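Local coordinates for putative transcriptional regulator TRANSCRIPTION REGULATOR protein (Rhizobium meliloti, PDB 5NLA) that binds c-di-GMP and acts as an AraC-like transcriptional activator of extracellular polysaccharide production, probably through sequence-specific DNA binding, at residues V126-S131 / A167-F172; P147-F152 / V192-L197. All blocks are in the same frame, centred on the assembly; numbering follows the deposited sequence.

Contact 1. Residues V126-S131 / A167-F172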
ATOM      1  N   VAL A 126       1.835  -0.587   5.204  1.00 59.19           N
ATOM      2  CA  VAL A 126       2.142  -1.047   6.553  1.00 60.44           C
ATOM      3  C   VAL A 126       0.859  -1.575   7.147  1.00 59.55           C
ATOM      4  O   VAL A 126      -0.180  -0.922   7.048  1.00 60.71           O
ATOM      5  CB  VAL A 126       2.701   0.090   7.400  1.00 63.12           C
ATOM      6  CG1 VAL A 126       2.622  -0.236   8.882  1.00 65.34           C
ATOM      7  CG2 VAL A 126       4.135   0.364   6.973  1.00 63.85           C
ATOM      8  N   GLY A 127       0.921  -2.760   7.740  1.00 59.06           N
ATOM      9  CA  GLY A 127      -0.285  -3.417   8.246  1.00 59.17           C
ATOM     10  C   GLY A 127      -0.058  -4.042   9.598  1.00 60.49           C
ATOM     11  O   GLY A 127       0.889  -4.801   9.767  1.00 59.53           O
ATOM     12  N   LEU A 128      -0.931  -3.712  10.548  1.00 61.25           N
ATOM     13  CA  LEU A 128      -0.894  -4.251  11.906  1.00 62.57           C
ATOM     14  C   LEU A 128      -1.983  -5.287  12.087  1.00 62.50           C
ATOM     15  O   LEU A 128      -3.116  -5.022  11.727  1.00 61.79           O
ATOM     16  CB  LEU A 128      -1.172  -3.133  12.898  1.00 63.56           C
ATOM     17  CG  LEU A 128      -1.243  -3.508  14.374  1.00 64.90           C
ATOM     18  CD1 LEU A 128       0.096  -4.053  14.850  1.00 65.47           C
ATOM     19  CD2 LEU A 128      -1.663  -2.279  15.166  1.00 67.06           C
ATOM     20  N   PHE A 129      -1.665  -6.420  12.708  1.00 64.62           N
ATOM     21  CA  PHE A 129      -2.672  -7.453  13.010  1.00 65.17           C
ATOM     22  C   PHE A 129      -3.141  -7.328  14.456  1.00 67.78           C
ATOM     23  O   PHE A 129      -2.322  -7.367  15.383  1.00 68.81           O
ATOM     24  CB  PHE A 129      -2.102  -8.856  12.769  1.00 66.34           C
ATOM     25  CG  PHE A 129      -2.055  -9.252  11.315  1.00 65.50           C
ATOM     26  CD1 PHE A 129      -1.324  -8.510  10.399  1.00 67.59           C
ATOM     27  CD2 PHE A 129      -2.733 -10.363  10.865  1.00 66.13           C
ATOM     28  CE1 PHE A 129      -1.283  -8.866   9.062  1.00 66.33           C
ATOM     29  CE2 PHE A 129      -2.702 -10.723   9.533  1.00 67.19           C
ATOM     30  CZ  PHE A 129      -1.975  -9.976   8.627  1.00 65.59           C
ATOM     31  N   ARG A 130      -4.451  -7.178  14.645  1.00 68.13           N
ATOM     32  CA  ARG A 130      -5.062  -7.309  15.976  1.00 71.78           C
ATOM     33  C   ARG A 130      -5.092  -8.793  16.324  1.00 70.20           C
ATOM     34  O   ARG A 130      -4.695  -9.194  17.408  1.00 72.67           O
ATOM     35  CB  ARG A 130      -6.489  -6.746  16.020  1.00 76.39           C
ATOM     36  CG  ARG A 130      -6.680  -5.363  15.406  1.00 80.85           C
ATOM     37  CD  ARG A 130      -5.628  -4.400  15.910  1.00 85.16           C
ATOM     38  NE  ARG A 130      -5.988  -3.007  15.684  1.00 89.06           N
ATOM     39  CZ  ARG A 130      -5.299  -1.972  16.166  1.00 95.83           C
ATOM     40  NH1 ARG A 130      -4.210  -2.167  16.908  1.00 98.66           N
ATOM     41  NH2 ARG A 130      -5.704  -0.729  15.914  1.00 98.44           N
ATOM     42  N   SER A 131      -5.586  -9.589  15.380  1.00 68.23           N
ATOM     43  CA  SER A 131      -5.578 -11.041  15.462  1.00 67.30           C
ATOM     44  C   SER A 131      -5.258 -11.653  14.102  1.00 62.94           C
ATOM     45  O   SER A 131      -5.439 -11.022  13.082  1.00 59.60           O
ATOM     46  CB  SER A 131      -6.940 -11.534  15.912  1.00 68.50           C
ATOM     47  OG  SER A 131      -7.923 -11.193  14.953  1.00 69.71           O
ATOM     48  N   ALA A 167      -7.944  -9.779  11.709  1.00 58.69           N
ATOM     49  CA  ALA A 167      -8.395  -8.396  11.770  1.00 60.54           C
ATOM     50  C   ALA A 167      -7.141  -7.560  11.724  1.00 59.69           C
ATOM     51  O   ALA A 167      -6.245  -7.742  12.543  1.00 60.77           O
ATOM     52  CB  ALA A 167      -9.146  -8.124  13.069  1.00 63.36           C
ATOM     53  N   SER A 168      -7.064  -6.655  10.770  1.00 59.39           N
ATOM     54  CA  SER A 168      -5.910  -5.790  10.682  1.00 62.00           C
ATOM     55  C   SER A 168      -6.312  -4.346  10.491  1.00 63.13           C
ATOM     56  O   SER A 168      -7.444  -4.039  10.097  1.00 62.56           O
ATOM     57  CB  SER A 168      -4.966  -6.244   9.555  1.00 62.17           C
ATOM     58  OG  SER A 168      -5.615  -6.297   8.300  1.00 63.75           O
ATOM     59  N   ILE A 169      -5.370  -3.464  10.805  1.00 65.03           N
ATOM     60  CA  ILE A 169      -5.458  -2.066  10.414  1.00 67.34           C
ATOM     61  C   ILE A 169      -4.269  -1.784   9.475  1.00 65.59           C
ATOM     62  O   ILE A 169      -3.111  -2.076   9.804  1.00 63.83           O
ATOM     63  CB  ILE A 169      -5.580  -1.126  11.641  1.00 70.33           C
ATOM     64  CG1 ILE A 169      -5.829   0.323  11.189  1.00 73.06           C
ATOM     65  CG2 ILE A 169      -4.366  -1.220  12.553  1.00 71.40           C
ATOM     66  CD1 ILE A 169      -6.575   1.163  12.208  1.00 75.08           C
ATOM     67  N   LEU A 170      -4.588  -1.283   8.281  1.00 65.68           N
ATOM     68  CA  LEU A 170      -3.625  -1.131   7.183  1.00 66.57           C
ATOM     69  C   LEU A 170      -3.436   0.343   6.794  1.00 65.71           C
ATOM     70  O   LEU A 170      -4.415   1.051   6.563  1.00 66.42           O
ATOM     71  CB  LEU A 170      -4.127  -1.879   5.950  1.00 68.52           C
ATOM     72  CG  LEU A 170      -4.287  -3.406   5.940  1.00 69.52           C
ATOM     73  CD1 LEU A 170      -4.853  -3.820   4.584  1.00 70.25           C
ATOM     74  CD2 LEU A 170      -2.971  -4.125   6.205  1.00 68.93           C
ATOM     75  N   LEU A 171      -2.179   0.781   6.714  1.00 63.64           N
ATOM     76  CA  LEU A 171      -1.811   2.104   6.182  1.00 63.52           C
ATOM     77  C   LEU A 171      -1.285   1.958   4.752  1.00 61.48           C
ATOM     78  O   LEU A 171      -0.380   1.153   4.487  1.00 59.56           O
ATOM     79  CB  LEU A 171      -0.700   2.743   7.022  1.00 64.68           C
ATOM     80  CG  LEU A 171      -0.878   2.828   8.534  1.00 66.04           C
ATOM     81  CD1 LEU A 171       0.386   3.361   9.190  1.00 67.64           C
ATOM     82  CD2 LEU A 171      -2.071   3.698   8.874  1.00 66.60           C
ATOM     83  N   PHE A 172      -1.856   2.732   3.840  1.00 61.33           N
ATOM     84  CA  PHE A 172      -1.345   2.829   2.481  1.00 61.28           C
ATOM     85  C   PHE A 172      -0.887   4.273   2.309  1.00 61.55           C
ATOM     86  O   PHE A 172      -1.689   5.192   2.393  1.00 60.81           O
ATOM     87  CB  PHE A 172      -2.424   2.501   1.461  1.00 61.64           C
ATOM     88  CG  PHE A 172      -2.913   1.075   1.501  1.00 61.42           C
ATOM     89  CD1 PHE A 172      -2.241   0.076   0.806  1.00 60.38           C
ATOM     90  CD2 PHE A 172      -4.104   0.738   2.171  1.00 62.77           C
ATOM     91  CE1 PHE A 172      -2.704  -1.240   0.817  1.00 60.82           C
ATOM     92  CE2 PHE A 172      -4.582  -0.573   2.173  1.00 62.04           C
ATOM     93  CZ  PHE A 172      -3.879  -1.566   1.499  1.00 60.89           C
TER
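A167 stands opposite two residues of the other strand, R130 and S131, as in a classic beta bulge at the end of an otherwise regular antiparallel ladder. A167 O accepts a hydrogen bond from R130 N at 2.8 Å and, more weakly, one from S131 N, while A167 N bonds back to S131 O. The extra residue shifts the register by one where the chain turns its corner at R130. From there the arginine side chain runs back over the neighbouring strand. Its CB and CG lie beside A167 O, the former at 3.6 Å. CG stands next to the backbone N, and the chain bends again at the next bond (chi2 -48°), which places CD. Farther out, NE, CZ and NH2 pass I169 CG2, with NH2 at 3.7 Å. The methyl sits 3.5 Å above the guanidinium plane, displaced from its centre. A long arginine suits this place because its flat group can cover a branched aliphatic residue and still reach a polar partner: NH1 hydrogen-bonds to N206 OD1, and NH2 makes a weak, long ion pair with E209. Beyond the bulge, V126 pairs with L171 and L128 with I169 through hydrogen-bonded pairs, and L128 CB meets I169 CG2 at 3.7 Å. On the reverse face L170 CD2 lies 3.4 Å from G127 CA, where a glycine leaves room for it. L128, I169 and L171 touch helix 196-211, while strand 97-104 flanks 166-173 and strand 150-154 flanks 124-129, so the ladder lies within the seven-stranded antiparallel sheet.

Contact 2. Residues P147-F152 / V192-L197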
ATOM      1  N   PRO A 147      -0.217 -11.472  15.671  1.00 70.54           N
ATOM      2  CA  PRO A 147      -0.924 -10.435  16.436  1.00 70.87           C
ATOM      3  C   PRO A 147       0.019  -9.422  17.090  1.00 71.98           C
ATOM      4  O   PRO A 147       1.067  -9.802  17.625  1.00 70.91           O
ATOM      5  CB  PRO A 147      -1.674 -11.241  17.499  1.00 71.52           C
ATOM      6  CG  PRO A 147      -1.860 -12.588  16.880  1.00 70.65           C
ATOM      7  CD  PRO A 147      -0.571 -12.823  16.156  1.00 70.25           C
ATOM      8  N   GLY A 148      -0.351  -8.146  16.997  1.00 71.85           N
ATOM      9  CA  GLY A 148       0.420  -7.055  17.580  1.00 72.64           C
ATOM     10  C   GLY A 148       1.694  -6.728  16.843  1.00 72.91           C
ATOM     11  O   GLY A 148       2.522  -6.004  17.374  1.00 76.54           O
ATOM     12  N   GLU A 149       1.853  -7.243  15.623  1.00 73.25           N
ATOM     13  CA  GLU A 149       3.017  -6.950  14.785  1.00 74.35           C
ATOM     14  C   GLU A 149       2.586  -6.322  13.474  1.00 72.01           C
ATOM     15  O   GLU A 149       1.451  -6.534  13.023  1.00 70.32           O
ATOM     16  CB  GLU A 149       3.775  -8.226  14.446  1.00 75.56           C
ATOM     17  CG  GLU A 149       4.156  -9.087  15.625  1.00 78.61           C
ATOM     18  CD  GLU A 149       5.143 -10.156  15.218  1.00 80.04           C
ATOM     19  OE1 GLU A 149       4.765 -11.037  14.412  1.00 76.54           O
ATOM     20  OE2 GLU A 149       6.302 -10.094  15.685  1.00 85.54           O
ATOM     21  N   PHE A 150       3.514  -5.585  12.860  1.00 71.97           N
ATOM     22  CA  PHE A 150       3.320  -4.998  11.534  1.00 69.62           C
ATOM     23  C   PHE A 150       4.088  -5.745  10.465  1.00 67.48           C
ATOM     24  O   PHE A 150       5.215  -6.179  10.707  1.00 67.96           O
ATOM     25  CB  PHE A 150       3.852  -3.568  11.477  1.00 71.07           C
ATOM     26  CG  PHE A 150       3.151  -2.610  12.374  1.00 71.15           C
ATOM     27  CD1 PHE A 150       3.532  -2.484  13.698  1.00 72.56           C
ATOM     28  CD2 PHE A 150       2.135  -1.795  11.880  1.00 70.70           C
ATOM     29  CE1 PHE A 150       2.891  -1.576  14.528  1.00 75.70           C
ATOM     30  CE2 PHE A 150       1.494  -0.882  12.702  1.00 73.22           C
ATOM     31  CZ  PHE A 150       1.865  -0.777  14.034  1.00 75.12           C
ATOM     32  N   PHE A 151       3.504  -5.844   9.273  1.00 66.30           N
ATOM     33  CA  PHE A 151       4.297  -6.069   8.059  1.00 66.36           C
ATOM     34  C   PHE A 151       4.585  -4.706   7.440  1.00 65.26           C
ATOM     35  O   PHE A 151       3.782  -3.773   7.569  1.00 63.27           O
ATOM     36  CB  PHE A 151       3.615  -7.023   7.045  1.00 65.38           C
ATOM     37  CG  PHE A 151       2.407  -6.445   6.338  1.00 65.59           C
ATOM     38  CD1 PHE A 151       2.548  -5.591   5.245  1.00 67.24           C
ATOM     39  CD2 PHE A 151       1.119  -6.781   6.746  1.00 67.17           C
ATOM     40  CE1 PHE A 151       1.427  -5.066   4.601  1.00 66.31           C
ATOM     41  CE2 PHE A 151      -0.002  -6.268   6.100  1.00 65.03           C
ATOM     42  CZ  PHE A 151       0.154  -5.408   5.027  1.00 64.36           C
ATOM     43  N   PHE A 152       5.736  -4.599   6.787  1.00 65.40           N
ATOM     44  CA  PHE A 152       6.007  -3.503   5.863  1.00 65.18           C
ATOM     45  C   PHE A 152       6.313  -4.066   4.469  1.00 63.61           C
ATOM     46  O   PHE A 152       7.079  -5.021   4.335  1.00 61.54           O
ATOM     47  CB  PHE A 152       7.160  -2.632   6.359  1.00 67.01           C
ATOM     48  CG  PHE A 152       7.757  -1.768   5.288  1.00 68.41           C
ATOM     49  CD1 PHE A 152       7.100  -0.622   4.851  1.00 68.05           C
ATOM     50  CD2 PHE A 152       8.955  -2.126   4.679  1.00 69.55           C
ATOM     51  CE1 PHE A 152       7.645   0.160   3.849  1.00 67.72           C
ATOM     52  CE2 PHE A 152       9.499  -1.349   3.676  1.00 69.00           C
ATOM     53  CZ  PHE A 152       8.844  -0.206   3.261  1.00 68.81           C
ATOM     54  N   VAL A 192       9.044  -7.614   9.211  1.00 73.78           N
ATOM     55  CA  VAL A 192       8.155  -7.518  10.360  1.00 75.55           C
ATOM     56  C   VAL A 192       8.657  -6.397  11.252  1.00 78.24           C
ATOM     57  O   VAL A 192       9.871  -6.218  11.413  1.00 77.48           O
ATOM     58  CB  VAL A 192       8.125  -8.815  11.196  1.00 77.34           C
ATOM     59  CG1 VAL A 192       6.862  -8.865  12.042  1.00 77.13           C
ATOM     60  CG2 VAL A 192       8.195 -10.035  10.300  1.00 77.47           C
ATOM     61  N   LEU A 193       7.721  -5.659  11.840  1.00 78.79           N
ATOM     62  CA  LEU A 193       8.046  -4.666  12.847  1.00 81.70           C
ATOM     63  C   LEU A 193       7.490  -5.153  14.172  1.00 82.85           C
ATOM     64  O   LEU A 193       6.275  -5.273  14.336  1.00 83.06           O
ATOM     65  CB  LEU A 193       7.475  -3.298  12.473  1.00 81.56           C
ATOM     66  CG  LEU A 193       7.593  -2.917  10.994  1.00 79.37           C
ATOM     67  CD1 LEU A 193       6.860  -1.607  10.728  1.00 79.07           C
ATOM     68  CD2 LEU A 193       9.061  -2.830  10.596  1.00 81.17           C
ATOM     69  N   SER A 194       8.392  -5.496  15.085  1.00 86.56           N
ATOM     70  CA  SER A 194       8.037  -5.800  16.473  1.00 90.59           C
ATOM     71  C   SER A 194       9.113  -5.231  17.387  1.00 94.14           C
ATOM     72  O   SER A 194      10.269  -5.051  16.968  1.00 96.42           O
ATOM     73  CB  SER A 194       7.853  -7.307  16.695  1.00 90.12           C
ATOM     74  OG  SER A 194       9.054  -8.019  16.484  1.00 90.87           O
ATOM     75  N   GLY A 195       8.714  -4.938  18.621  1.00 95.58           N
ATOM     76  CA  GLY A 195       9.555  -4.221  19.584  1.00100.15           C
ATOM     77  C   GLY A 195       8.781  -3.076  20.206  1.00101.72           C
ATOM     78  O   GLY A 195       7.580  -2.920  19.962  1.00 96.86           O
ATOM     79  N   ASN A 196       9.464  -2.278  21.024  1.00109.81           N
ATOM     80  CA  ASN A 196       8.837  -1.086  21.610  1.00114.55           C
ATOM     81  C   ASN A 196       8.499  -0.110  20.480  1.00111.27           C
ATOM     82  O   ASN A 196       7.406   0.449  20.444  1.00112.25           O
ATOM     83  CB  ASN A 196       9.684  -0.442  22.743  1.00120.80           C
ATOM     84  CG  ASN A 196      11.021   0.117  22.264  1.00125.21           C
ATOM     85  OD1 ASN A 196      11.495  -0.208  21.171  1.00128.68           O
ATOM     86  ND2 ASN A 196      11.639   0.962  23.090  1.00125.67           N
ATOM     87  N   LEU A 197       9.421   0.021  19.528  1.00108.83           N
ATOM     88  CA  LEU A 197       9.263   0.912  18.376  1.00105.48           C
ATOM     89  C   LEU A 197       8.021   0.579  17.513  1.00 99.43           C
ATOM     90  O   LEU A 197       7.375   1.479  16.977  1.00 99.78           O
ATOM     91  CB  LEU A 197      10.558   0.885  17.556  1.00105.82           C
ATOM     92  CG  LEU A 197      10.829   1.872  16.416  1.00106.53           C
ATOM     93  CD1 LEU A 197      10.064   3.188  16.515  1.00108.09           C
ATOM     94  CD2 LEU A 197      12.335   2.127  16.332  1.00108.36           C
TER
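The F150 ring meets L193 through its edge: L193 O lies in the ring plane, 4.0 Å from F150 CD1. V126 and L128 from one adjoining strand and A198, L201 and I205 from helix 196-211 also surround this phenylalanine, whose broad apolar ring suits the junction of sheet and helix. The E149 carboxylate, the other flat group, has V192 CG1 3.8 Å from its CD, the two side chains crossing at a slant, while OE2 comes to 3.3 Å from S194 CB. With CG beside the backbone N (chi1 -53°) and the chain extended beyond it, the glutamate carries its carboxylate past V192 to S194, and OE1 accepts a hydrogen bond from G146 N. An alanine here would probably leave G146 N without that acceptor and take the carboxylate's share of the packing off V192 CG1. The backbones join in an antiparallel hydrogen-bonded pair, F150 N giving to L193 O at 3.1 Å and L193 N giving to F150 O at 2.8 Å. This pair adds the short strand 191-193 as the outermost one on its side of the seven-stranded sheet, after which the chain leaves through S194 and G195. G195 holds the N-cap position of helix 196-211; at its backbone angles (phi 131°) a side chain would press on the carbonyl O of S194, which a glycine avoids. Side chains alternate in the usual way of a sheet: V192 and F151 share the face that touches strand 141-145, at T143 and T145, whereas L193 and F150 lie on the face that packs on helix 196-211. L193 CD1 packs on F150 CB at 3.7 Å and, at the limit of contact, on F152 CB; the same leucine also touches C234 of helix 220-234.

In the fold
From the N terminus the chain enters 126-131 first, then passes through strands 134-138 and 141-145 of the five-stranded sheet before returning along 147-152. It visits that other sheet again in strand 159-163 and comes back as 167-172, where contact 1 closes a loop of 35 residues containing strands but no helix. Two short helices follow before 192-197, where contact 2 closes a loop of 39 residues. The four segments alternate, so the contacts cross rather than nest. Between them, G127 O and F129 O probably accept hydrogen bonds from F151 N and G148 N, joining four strands that lie side by side in the sheet, from 166-173 to 191-193, beside helix 196-211.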